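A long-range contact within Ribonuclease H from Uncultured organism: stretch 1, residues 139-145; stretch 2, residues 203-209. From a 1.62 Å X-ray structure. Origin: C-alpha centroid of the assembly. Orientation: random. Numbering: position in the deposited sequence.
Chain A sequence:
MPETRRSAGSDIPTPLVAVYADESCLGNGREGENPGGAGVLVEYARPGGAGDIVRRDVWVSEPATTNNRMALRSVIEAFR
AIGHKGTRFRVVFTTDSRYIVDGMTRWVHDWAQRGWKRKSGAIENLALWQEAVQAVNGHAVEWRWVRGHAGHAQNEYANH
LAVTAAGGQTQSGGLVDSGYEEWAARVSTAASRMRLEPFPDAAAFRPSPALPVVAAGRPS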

# COMPACT_ATOMS: atom_id res chain seq x y z
N HIS A 139 -12.16 -0.15 -7.14
CA HIS A 139 -11.03 0.45 -7.76
C HIS A 139 -10.36 -0.59 -8.61
O HIS A 139 -10.38 -1.72 -8.28
CB HIS A 139 -10.04 0.97 -6.73
CG HIS A 139 -10.65 1.92 -5.76
ND1 HIS A 139 -11.07 3.17 -6.11
CD2 HIS A 139 -10.91 1.80 -4.45
CE1 HIS A 139 -11.57 3.78 -5.06
NE2 HIS A 139 -11.49 2.97 -4.04
N ALA A 140 -9.74 -0.18 -9.69
CA ALA A 140 -9.02 -1.11 -10.53
C ALA A 140 -7.53 -0.98 -10.23
O ALA A 140 -7.02 0.09 -10.27
CB ALA A 140 -9.29 -0.83 -11.94
N VAL A 141 -6.90 -2.10 -9.92
CA VAL A 141 -5.56 -2.11 -9.39
C VAL A 141 -4.62 -3.03 -10.14
O VAL A 141 -4.96 -4.11 -10.45
CB VAL A 141 -5.54 -2.48 -7.92
CG1 VAL A 141 -4.16 -2.22 -7.32
CG2 VAL A 141 -6.57 -1.70 -7.16
N GLU A 142 -3.44 -2.51 -10.45
CA GLU A 142 -2.37 -3.32 -10.96
C GLU A 142 -1.41 -3.45 -9.82
O GLU A 142 -0.92 -2.49 -9.36
CB GLU A 142 -1.68 -2.66 -12.16
CG GLU A 142 -0.43 -3.38 -12.58
CD GLU A 142 0.25 -2.84 -13.80
OE1 GLU A 142 -0.26 -1.97 -14.46
OE2 GLU A 142 1.32 -3.35 -14.10
N TRP A 143 -1.18 -4.67 -9.40
CA TRP A 143 -0.34 -4.93 -8.26
C TRP A 143 1.09 -5.21 -8.72
O TRP A 143 1.27 -6.05 -9.55
CB TRP A 143 -0.90 -6.13 -7.46
CG TRP A 143 -2.31 -5.96 -6.98
CD1 TRP A 143 -3.42 -6.44 -7.53
CD2 TRP A 143 -2.74 -5.24 -5.83
NE1 TRP A 143 -4.52 -6.06 -6.84
CE2 TRP A 143 -4.11 -5.32 -5.77
CE3 TRP A 143 -2.08 -4.55 -4.84
CZ2 TRP A 143 -4.84 -4.71 -4.79
CZ3 TRP A 143 -2.79 -3.97 -3.87
CH2 TRP A 143 -4.15 -4.03 -3.84
N ARG A 144 2.09 -4.51 -8.19
CA ARG A 144 3.46 -4.67 -8.61
C ARG A 144 4.38 -4.86 -7.42
O ARG A 144 4.19 -4.21 -6.47
CB ARG A 144 3.95 -3.41 -9.33
CG ARG A 144 3.28 -3.13 -10.65
CD ARG A 144 4.03 -2.12 -11.44
NE ARG A 144 3.37 -1.72 -12.67
CZ ARG A 144 3.66 -0.63 -13.34
NH1 ARG A 144 4.60 0.16 -12.92
NH2 ARG A 144 3.01 -0.33 -14.42
N TRP A 145 5.36 -5.76 -7.54
CA TRP A 145 6.37 -5.99 -6.51
C TRP A 145 7.72 -5.43 -6.94
O TRP A 145 8.08 -5.51 -8.08
CB TRP A 145 6.53 -7.49 -6.25
CG TRP A 145 7.58 -7.83 -5.30
CD1 TRP A 145 7.55 -7.62 -4.02
CD2 TRP A 145 8.81 -8.46 -5.57
NE1 TRP A 145 8.67 -8.04 -3.42
CE2 TRP A 145 9.48 -8.56 -4.37
CE3 TRP A 145 9.43 -8.91 -6.71
CZ2 TRP A 145 10.73 -9.11 -4.27
CZ3 TRP A 145 10.66 -9.46 -6.60
CH2 TRP A 145 11.29 -9.55 -5.39
N ALA A 203 -1.36 3.42 -20.82
CA ALA A 203 -0.86 2.20 -21.45
C ALA A 203 -0.10 1.12 -20.67
O ALA A 203 -0.13 -0.02 -20.99
CB ALA A 203 -0.11 2.55 -22.67
N ALA A 204 0.67 1.55 -19.71
CA ALA A 204 1.38 0.69 -18.84
C ALA A 204 0.32 0.02 -17.97
O ALA A 204 0.68 -0.82 -17.17
CB ALA A 204 2.30 1.49 -17.97
N PHE A 205 -0.96 0.41 -18.09
CA PHE A 205 -1.91 0.03 -17.06
C PHE A 205 -2.56 -1.29 -17.33
O PHE A 205 -3.29 -1.42 -18.26
CB PHE A 205 -2.97 1.09 -16.77
CG PHE A 205 -3.83 0.79 -15.55
CD1 PHE A 205 -3.29 0.66 -14.33
CD2 PHE A 205 -5.18 0.63 -15.66
CE1 PHE A 205 -4.08 0.38 -13.27
CE2 PHE A 205 -5.94 0.37 -14.60
CZ PHE A 205 -5.38 0.23 -13.41
N ARG A 206 -2.25 -2.25 -16.49
CA ARG A 206 -2.75 -3.59 -16.64
C ARG A 206 -3.37 -4.09 -15.34
O ARG A 206 -2.73 -4.74 -14.60
CB ARG A 206 -1.59 -4.51 -17.04
CG ARG A 206 -1.14 -4.35 -18.50
CD ARG A 206 -2.33 -4.19 -19.42
NE ARG A 206 -2.01 -4.16 -20.84
CZ ARG A 206 -2.09 -3.07 -21.62
NH1 ARG A 206 -2.49 -1.92 -21.11
NH2 ARG A 206 -1.77 -3.14 -22.91
N PRO A 207 -4.61 -3.76 -15.08
CA PRO A 207 -5.19 -4.13 -13.80
C PRO A 207 -5.47 -5.60 -13.66
O PRO A 207 -5.78 -6.26 -14.61
CB PRO A 207 -6.51 -3.40 -13.78
CG PRO A 207 -6.85 -3.27 -15.14
CD PRO A 207 -5.59 -3.04 -15.88
N SER A 208 -5.40 -6.05 -12.42
CA SER A 208 -5.77 -7.39 -12.04
C SER A 208 -7.24 -7.53 -12.06
O SER A 208 -7.93 -6.59 -12.06
CB SER A 208 -5.32 -7.69 -10.64
OG SER A 208 -3.99 -8.02 -10.61
N PRO A 209 -7.72 -8.75 -12.03
CA PRO A 209 -9.14 -8.96 -11.94
C PRO A 209 -9.67 -8.52 -10.62
O PRO A 209 -9.00 -8.47 -9.67
CB PRO A 209 -9.28 -10.48 -12.06
CG PRO A 209 -8.01 -11.01 -11.88
CD PRO A 209 -7.03 -10.01 -12.29
O HOH W 1 -8.42 -4.61 -10.19
O HOH W 2 2.16 -3.14 -16.56
O HOH W 3 -7.28 -6.42 -7.79
O HOH W 4 -1.90 -6.65 -11.45

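The carboxylate of Glu142 bonds on two fronts, to an irregular segment about sixty residues further along the chain and to its own strand: its OE1 accepts a hydrogen bond from the backbone N of Arg206 (2.9 Å, nearly linear at 166°), while its OE2 receives NE of Arg144 at 3.0 Å in a salt bridge within the strand. The extended side chain of Glu142 (chi1 and chi2 both t) carries the acid to the backbone of the other stretch. OE1 also lies 3.1 Å from Ala204 O, but both atoms are acceptors and no bond joins them. Water 2 bridges the same two residues, donating to Glu142 OE2 (2.6 Å) and to Ala204 O (2.8 Å).

The touching parts, Ala140 to Arg144 and Ala204 to Ser208, run 106° apart and come nearest at Glu142 and Pro207, whose CA atoms are 4.1 Å apart. Beside this crossing a single direct backbone-to-backbone hydrogen bond joins them, from Ser208 N to Val141 O (2.8 Å, 163°). The same carbonyl oxygen receives a CA-H...O contact from Pro207 CA at 3.4 Å. Val141 N, too far from the loop for a direct bond, reaches it through water 1, to which it donates at 2.9 Å and which donates in turn to Ser208 O at 2.8 Å.

Apolar packing is modest. Ala140 points its CB toward the loop, 4.2 Å from Pro207 CB and 4.3 Å from Phe205 CZ. The CA-to-CB bond of Phe205 points away, yet its ring end returns to the strand, with Ala140 O at the ring edge, 3.5 Å from CZ. Ser208 OG sits at the edge of the Trp143 ring, 3.5 Å from CD1, and water 4 links that hydroxyl (2.6 Å) to Trp143 N (2.9 Å).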